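Acetyl xylan esterase (Paenibacillus sp. R4, PDB 6AGQ) probably removes acetyl groups from acetylated xylan and related esters, as a cold-active serine esterase of the alpha/beta-hydrolase fold. Local coordinates at residues Y154-D166 against Q186-R200. Sequence-based numbering, arbitrary orientation.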
ATOM      1  N   TYR A 154      -5.028  21.468  25.483  1.00 24.47           N
ATOM      2  CA  TYR A 154      -4.975  20.502  26.575  1.00 24.77           C
ATOM      3  C   TYR A 154      -5.014  21.142  27.925  1.00 25.71           C
ATOM      4  O   TYR A 154      -5.171  20.396  28.913  1.00 24.89           O
ATOM      5  CB  TYR A 154      -3.856  19.431  26.439  1.00 24.48           C
ATOM      6  CG  TYR A 154      -4.185  18.317  25.425  1.00 22.89           C
ATOM      7  CD1 TYR A 154      -5.087  17.280  25.742  1.00 21.14           C
ATOM      8  CD2 TYR A 154      -3.541  18.276  24.178  1.00 22.65           C
ATOM      9  CE1 TYR A 154      -5.414  16.285  24.821  1.00 23.28           C
ATOM     10  CE2 TYR A 154      -3.806  17.262  23.262  1.00 23.96           C
ATOM     11  CZ  TYR A 154      -4.744  16.277  23.570  1.00 23.78           C
ATOM     12  OH  TYR A 154      -5.000  15.301  22.668  1.00 24.49           O
ATOM     13  N   LYS A 155      -4.967  22.475  28.024  1.00 22.06           N
ATOM     14  CA  LYS A 155      -5.112  23.064  29.339  1.00 24.57           C
ATOM     15  C   LYS A 155      -6.509  22.796  29.917  1.00 25.42           C
ATOM     16  O   LYS A 155      -6.624  22.203  30.950  1.00 27.88           O
ATOM     17  CB  LYS A 155      -4.818  24.550  29.359  1.00 25.80           C
ATOM     18  CG  LYS A 155      -4.816  25.124  30.764  1.00 27.90           C
ATOM     19  CD  LYS A 155      -4.630  26.649  30.770  1.00 30.31           C
ATOM     20  CE  LYS A 155      -5.916  27.362  31.035  1.00 32.31           C
ATOM     21  NZ  LYS A 155      -5.706  28.816  30.837  1.00 35.31           N
ATOM     22  N   GLN A 156      -7.552  23.236  29.240  1.00 23.77           N
ATOM     23  CA  GLN A 156      -8.886  22.970  29.675  1.00 25.21           C
ATOM     24  C   GLN A 156      -9.213  21.467  29.662  1.00 26.90           C
ATOM     25  O   GLN A 156      -9.969  21.011  30.539  1.00 24.06           O
ATOM     26  CB  GLN A 156      -9.928  23.777  28.869  1.00 26.59           C
ATOM     27  CG  GLN A 156      -9.979  25.244  29.265  1.00 28.92           C
ATOM     28  CD  GLN A 156     -10.632  25.471  30.629  1.00 33.05           C
ATOM     29  OE1 GLN A 156     -11.505  24.710  31.053  1.00 36.37           O
ATOM     30  NE2 GLN A 156     -10.179  26.492  31.334  1.00 35.94           N
ATOM     31  N   VAL A 157      -8.591  20.658  28.785  1.00 23.93           N
ATOM     32  CA  VAL A 157      -8.807  19.183  28.870  1.00 22.73           C
ATOM     33  C   VAL A 157      -8.334  18.610  30.205  1.00 22.61           C
ATOM     34  O   VAL A 157      -9.058  17.824  30.862  1.00 23.01           O
ATOM     35  CB  VAL A 157      -8.168  18.454  27.651  1.00 24.95           C
ATOM     36  CG1 VAL A 157      -8.376  16.969  27.713  1.00 23.37           C
ATOM     37  CG2 VAL A 157      -8.776  18.999  26.355  1.00 25.37           C
ATOM     38  N   TYR A 158      -7.122  19.008  30.644  1.00 23.46           N
ATOM     39  CA  TYR A 158      -6.574  18.482  31.896  1.00 22.72           C
ATOM     40  C   TYR A 158      -7.393  18.923  33.077  1.00 22.86           C
ATOM     41  O   TYR A 158      -7.629  18.155  34.020  1.00 24.50           O
ATOM     42  CB  TYR A 158      -5.109  18.860  32.110  1.00 20.18           C
ATOM     43  CG  TYR A 158      -4.114  18.136  31.226  1.00 20.72           C
ATOM     44  CD1 TYR A 158      -4.496  17.468  30.069  1.00 21.25           C
ATOM     45  CD2 TYR A 158      -2.783  18.151  31.522  1.00 20.26           C
ATOM     46  CE1 TYR A 158      -3.569  16.829  29.267  1.00 21.12           C
ATOM     47  CE2 TYR A 158      -1.854  17.554  30.660  1.00 21.19           C
ATOM     48  CZ  TYR A 158      -2.254  16.893  29.574  1.00 20.11           C
ATOM     49  OH  TYR A 158      -1.364  16.287  28.739  1.00 24.32           O
ATOM     50  N   LEU A 159      -7.850  20.154  33.035  1.00 25.36           N
ATOM     51  CA  LEU A 159      -8.773  20.619  34.090  1.00 25.73           C
ATOM     52  C   LEU A 159     -10.095  19.847  34.122  1.00 24.61           C
ATOM     53  O   LEU A 159     -10.618  19.581  35.206  1.00 24.47           O
ATOM     54  CB  LEU A 159      -9.053  22.130  33.896  1.00 24.73           C
ATOM     55  CG  LEU A 159      -7.837  23.004  34.082  1.00 27.52           C
ATOM     56  CD1 LEU A 159      -8.185  24.453  33.786  1.00 28.80           C
ATOM     57  CD2 LEU A 159      -7.205  22.911  35.467  1.00 30.75           C
ATOM     58  N   ASP A 160     -10.697  19.572  32.961  1.00 26.37           N
ATOM     59  CA  ASP A 160     -11.930  18.705  32.905  1.00 27.49           C
ATOM     60  C   ASP A 160     -11.679  17.343  33.573  1.00 29.46           C
ATOM     61  O   ASP A 160     -12.566  16.804  34.260  1.00 24.64           O
ATOM     62  CB  ASP A 160     -12.363  18.412  31.501  1.00 28.29           C
ATOM     63  CG  ASP A 160     -12.731  19.666  30.694  1.00 35.48           C
ATOM     64  OD1 ASP A 160     -13.074  20.721  31.301  1.00 33.41           O
ATOM     65  OD2 ASP A 160     -12.649  19.602  29.412  1.00 38.64           O
ATOM     66  N   CYS A 161     -10.448  16.823  33.385  1.00 31.75           N
ATOM     67  CA  CYS A 161     -10.023  15.528  33.882  1.00 30.62           C
ATOM     68  C   CYS A 161      -9.845  15.522  35.365  1.00 31.97           C
ATOM     69  O   CYS A 161     -10.004  14.475  35.963  1.00 28.27           O
ATOM     70  CB  CYS A 161      -8.746  15.003  33.167  1.00 32.14           C
ATOM     71  SG  CYS A 161      -9.013  14.605  31.406  1.00 35.76           S
ATOM     72  N   ILE A 162      -9.429  16.656  35.938  1.00 30.16           N
ATOM     73  CA  ILE A 162      -9.335  16.814  37.400  1.00 29.94           C
ATOM     74  C   ILE A 162     -10.740  17.011  37.985  1.00 30.44           C
ATOM     75  O   ILE A 162     -11.107  16.518  39.093  1.00 26.51           O
ATOM     76  CB  ILE A 162      -8.404  18.018  37.751  1.00 33.75           C
ATOM     77  CG1 ILE A 162      -6.921  17.595  37.576  1.00 37.11           C
ATOM     78  CG2 ILE A 162      -8.662  18.589  39.168  1.00 36.40           C
ATOM     79  CD1 ILE A 162      -5.984  18.804  37.479  1.00 37.79           C
ATOM     80  N   ARG A 163     -11.549  17.742  37.234  1.00 26.12           N
ATOM     81  CA  ARG A 163     -12.933  17.907  37.632  1.00 26.95           C
ATOM     82  C   ARG A 163     -13.749  16.594  37.592  1.00 24.47           C
ATOM     83  O   ARG A 163     -14.704  16.476  38.368  1.00 24.89           O
ATOM     84  CB  ARG A 163     -13.565  19.038  36.822  1.00 27.84           C
ATOM     85  CG  ARG A 163     -12.969  20.370  37.216  1.00 26.93           C
ATOM     86  CD  ARG A 163     -13.242  21.442  36.193  1.00 26.80           C
ATOM     87  NE  ARG A 163     -14.609  21.949  36.306  1.00 28.21           N
ATOM     88  CZ  ARG A 163     -15.050  22.816  37.204  1.00 28.77           C
ATOM     89  NH1 ARG A 163     -14.236  23.358  38.139  1.00 26.61           N
ATOM     90  NH2 ARG A 163     -16.335  23.175  37.141  1.00 27.55           N
ATOM     91  N   ALA A 164     -13.373  15.612  36.769  1.00 20.67           N
ATOM     92  CA  ALA A 164     -13.909  14.253  36.911  1.00 21.77           C
ATOM     93  C   ALA A 164     -13.595  13.617  38.285  1.00 24.20           C
ATOM     94  O   ALA A 164     -14.374  12.875  38.834  1.00 24.59           O
ATOM     95  CB  ALA A 164     -13.412  13.359  35.792  1.00 22.35           C
ATOM     96  N   LEU A 165     -12.445  13.920  38.857  1.00 26.35           N
ATOM     97  CA  LEU A 165     -12.151  13.446  40.227  1.00 27.55           C
ATOM     98  C   LEU A 165     -13.016  14.197  41.243  1.00 30.06           C
ATOM     99  O   LEU A 165     -13.462  13.579  42.191  1.00 29.83           O
ATOM    100  CB  LEU A 165     -10.695  13.627  40.596  1.00 24.84           C
ATOM    101  CG  LEU A 165      -9.677  13.133  39.575  1.00 28.74           C
ATOM    102  CD1 LEU A 165      -8.267  13.624  39.939  1.00 30.80           C
ATOM    103  CD2 LEU A 165      -9.755  11.622  39.408  1.00 31.14           C
ATOM    104  N   ASP A 166     -13.271  15.502  41.032  1.00 34.41           N
ATOM    105  CA  ASP A 166     -14.257  16.290  41.850  1.00 33.67           C
ATOM    106  C   ASP A 166     -15.644  15.648  41.740  1.00 29.35           C
ATOM    107  O   ASP A 166     -16.367  15.588  42.713  1.00 27.73           O
ATOM    108  CB  ASP A 166     -14.449  17.798  41.400  1.00 36.70           C
ATOM    109  CG  ASP A 166     -13.155  18.683  41.484  1.00 42.42           C
ATOM    110  OD1 ASP A 166     -12.168  18.283  42.119  1.00 46.54           O
ATOM    111  OD2 ASP A 166     -13.146  19.820  40.904  1.00 47.13           O
ATOM    112  N   GLN A 186      -4.174   8.646  24.128  1.00 23.70           N
ATOM    113  CA  GLN A 186      -4.566   9.874  24.785  1.00 25.94           C
ATOM    114  C   GLN A 186      -5.076   9.593  26.233  1.00 25.47           C
ATOM    115  O   GLN A 186      -4.770  10.343  27.126  1.00 23.80           O
ATOM    116  CB  GLN A 186      -5.664  10.571  24.034  1.00 26.25           C
ATOM    117  CG  GLN A 186      -6.172  11.858  24.673  1.00 24.54           C
ATOM    118  CD  GLN A 186      -7.247  12.520  23.806  1.00 26.87           C
ATOM    119  OE1 GLN A 186      -7.028  13.584  23.253  1.00 27.21           O
ATOM    120  NE2 GLN A 186      -8.404  11.858  23.660  1.00 24.77           N
ATOM    121  N   GLY A 187      -5.892   8.566  26.398  1.00 23.15           N
ATOM    122  CA  GLY A 187      -6.469   8.200  27.706  1.00 23.16           C
ATOM    123  C   GLY A 187      -5.392   8.047  28.760  1.00 21.53           C
ATOM    124  O   GLY A 187      -5.601   8.435  29.878  1.00 24.00           O
ATOM    125  N   GLY A 188      -4.262   7.432  28.368  1.00 21.63           N
ATOM    126  CA  GLY A 188      -3.139   7.105  29.215  1.00 21.38           C
ATOM    127  C   GLY A 188      -2.382   8.329  29.571  1.00 21.61           C
ATOM    128  O   GLY A 188      -2.019   8.511  30.721  1.00 23.04           O
ATOM    129  N   GLY A 189      -2.175   9.211  28.583  1.00 22.53           N
ATOM    130  CA  GLY A 189      -1.673  10.571  28.854  1.00 20.01           C
ATOM    131  C   GLY A 189      -2.522  11.365  29.821  1.00 21.65           C
ATOM    132  O   GLY A 189      -1.976  12.029  30.749  1.00 21.67           O
ATOM    133  N   LEU A 190      -3.856  11.348  29.624  1.00 19.98           N
ATOM    134  CA  LEU A 190      -4.755  11.998  30.579  1.00 23.13           C
ATOM    135  C   LEU A 190      -4.700  11.414  31.975  1.00 20.30           C
ATOM    136  O   LEU A 190      -4.878  12.176  32.909  1.00 22.92           O
ATOM    137  CB  LEU A 190      -6.283  12.068  30.136  1.00 25.31           C
ATOM    138  CG  LEU A 190      -6.462  12.708  28.723  1.00 28.38           C
ATOM    139  CD1 LEU A 190      -7.894  12.867  28.241  1.00 31.17           C
ATOM    140  CD2 LEU A 190      -5.753  14.055  28.679  1.00 30.29           C
ATOM    141  N   ALA A 191      -4.573  10.097  32.137  1.00 21.30           N
ATOM    142  CA  ALA A 191      -4.436   9.520  33.479  1.00 23.11           C
ATOM    143  C   ALA A 191      -3.076   9.887  34.113  1.00 24.41           C
ATOM    144  O   ALA A 191      -3.007  10.010  35.342  1.00 29.32           O
ATOM    145  CB  ALA A 191      -4.564   8.002  33.478  1.00 24.86           C
ATOM    146  N   LEU A 192      -2.006  10.004  33.347  1.00 23.90           N
ATOM    147  CA  LEU A 192      -0.725  10.496  33.948  1.00 28.53           C
ATOM    148  C   LEU A 192      -0.908  11.977  34.398  1.00 29.82           C
ATOM    149  O   LEU A 192      -0.386  12.391  35.444  1.00 26.73           O
ATOM    150  CB  LEU A 192       0.461  10.392  32.956  1.00 29.59           C
ATOM    151  CG  LEU A 192       0.969   9.004  32.555  1.00 30.00           C
ATOM    152  CD1 LEU A 192       2.093   9.127  31.534  1.00 31.76           C
ATOM    153  CD2 LEU A 192       1.474   8.207  33.736  1.00 31.44           C
ATOM    154  N   ALA A 193      -1.672  12.762  33.623  1.00 32.23           N
ATOM    155  CA  ALA A 193      -1.970  14.165  33.995  1.00 34.28           C
ATOM    156  C   ALA A 193      -2.788  14.219  35.296  1.00 32.26           C
ATOM    157  O   ALA A 193      -2.563  15.036  36.179  1.00 36.31           O
ATOM    158  CB  ALA A 193      -2.740  14.865  32.880  1.00 33.62           C
ATOM    159  N   ALA A 194      -3.789  13.398  35.372  1.00 27.96           N
ATOM    160  CA  ALA A 194      -4.681  13.425  36.520  1.00 28.92           C
ATOM    161  C   ALA A 194      -3.939  13.074  37.772  1.00 29.90           C
ATOM    162  O   ALA A 194      -4.052  13.765  38.769  1.00 31.92           O
ATOM    163  CB  ALA A 194      -5.811  12.473  36.334  1.00 29.32           C
ATOM    164  N   ALA A 195      -3.150  12.016  37.697  1.00 29.11           N
ATOM    165  CA  ALA A 195      -2.339  11.587  38.816  1.00 31.21           C
ATOM    166  C   ALA A 195      -1.161  12.521  39.105  1.00 31.17           C
ATOM    167  O   ALA A 195      -0.688  12.604  40.225  1.00 29.87           O
ATOM    168  CB  ALA A 195      -1.839  10.189  38.557  1.00 31.74           C
ATOM    169  N   GLY A 196      -0.656  13.191  38.077  1.00 33.50           N
ATOM    170  CA  GLY A 196       0.438  14.116  38.250  1.00 31.85           C
ATOM    171  C   GLY A 196       0.060  15.437  38.875  1.00 32.69           C
ATOM    172  O   GLY A 196       0.823  15.987  39.650  1.00 32.18           O
ATOM    173  N   LEU A 197      -1.121  15.924  38.523  1.00 30.09           N
ATOM    174  CA  LEU A 197      -1.661  17.209  38.974  1.00 32.37           C
ATOM    175  C   LEU A 197      -2.611  17.130  40.187  1.00 34.73           C
ATOM    176  O   LEU A 197      -3.043  18.168  40.712  1.00 37.52           O
ATOM    177  CB  LEU A 197      -2.402  17.885  37.797  1.00 30.39           C
ATOM    178  CG  LEU A 197      -1.514  18.240  36.586  1.00 31.86           C
ATOM    179  CD1 LEU A 197      -2.277  19.004  35.522  1.00 33.50           C
ATOM    180  CD2 LEU A 197      -0.282  19.048  36.997  1.00 36.05           C
ATOM    181  N   ASP A 198      -2.919  15.933  40.653  1.00 30.15           N
ATOM    182  CA  ASP A 198      -3.840  15.777  41.769  1.00 33.60           C
ATOM    183  C   ASP A 198      -3.355  14.710  42.681  1.00 32.87           C
ATOM    184  O   ASP A 198      -2.961  13.659  42.202  1.00 40.51           O
ATOM    185  CB  ASP A 198      -5.242  15.387  41.236  1.00 33.57           C
ATOM    186  CG  ASP A 198      -6.367  15.707  42.227  1.00 36.03           C
ATOM    187  OD1 ASP A 198      -6.895  16.843  42.176  1.00 40.09           O
ATOM    188  OD2 ASP A 198      -6.748  14.834  43.060  1.00 38.26           O
ATOM    189  N   SER A 199      -3.440  14.939  43.983  1.00 37.23           N
ATOM    190  CA  SER A 199      -2.991  13.959  45.002  1.00 38.63           C
ATOM    191  C   SER A 199      -3.929  12.823  45.309  1.00 36.38           C
ATOM    192  O   SER A 199      -3.554  11.955  46.091  1.00 35.49           O
ATOM    193  CB  SER A 199      -2.774  14.619  46.368  1.00 38.31           C
ATOM    194  OG  SER A 199      -1.934  15.713  46.258  1.00 45.92           O
ATOM    195  N   ARG A 200      -5.163  12.884  44.837  1.00 33.84           N
ATOM    196  CA  ARG A 200      -6.196  11.946  45.317  1.00 36.25           C
ATOM    197  C   ARG A 200      -6.080  10.500  44.755  1.00 33.35           C
ATOM    198  O   ARG A 200      -6.351   9.544  45.497  1.00 33.46           O
ATOM    199  CB  ARG A 200      -7.628  12.501  45.119  1.00 36.55           C
ATOM    200  CG  ARG A 200      -8.017  13.604  46.134  1.00 37.62           C
ATOM    201  CD  ARG A 200      -9.262  14.385  45.708  1.00 41.03           C
ATOM    202  NE  ARG A 200      -9.089  15.132  44.427  1.00 39.83           N
ATOM    203  CZ  ARG A 200     -10.016  15.900  43.848  1.00 40.39           C
ATOM    204  NH1 ARG A 200     -11.202  16.065  44.405  1.00 44.01           N
ATOM    205  NH2 ARG A 200      -9.762  16.524  42.693  1.00 43.40           N
TER
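Segment 154-166 of helix 153-170 crosses helix 186-197 at -67° with axes 9.3 Å apart, the CA atoms of Ile-162 and Ala-194 being the nearest pair. A small residue suits the crossing: the methyl of Ala-193 lies over one face of the Tyr-158 ring, CB 3.7 Å from its centroid, a CH-pi contact. Leu-197 CD1 sits at that ring's edge, while the phenol OH is hydrogen-bonded to Phe-253 O. Branched Leu-190 divides its methyls, CD2 reaching Tyr-158 CE1 at 3.6 Å and CD1 reaching Cys-161 SG. Helix 186-197 starts within the probable nucleophile elbow of the alpha/beta-hydrolase fold, whose GxSxG pattern includes Gly-187. At its start Gln-186, CG anti to the backbone N (chi1 178°) and extended beyond, offers an in-plane lone pair of OE1 to Tyr-154 OH at 2.7 Å; Gln-123 NE2 also hydrogen-bonds to this oxygen. Beyond its other end, Arg-200 NE and NH2 grip Asp-198 side-on, NE meeting the syn lone pair of OD2 at 2.7 Å. NH2 also makes an in-plane salt bridge to Asp-166 OD1 at 3.0 Å, while Leu-165 CB packs over a guanidinium face. A leucine in place of Arg-200 would probably leave both carboxylates without their shared positive mate and Asp-198 freer to turn.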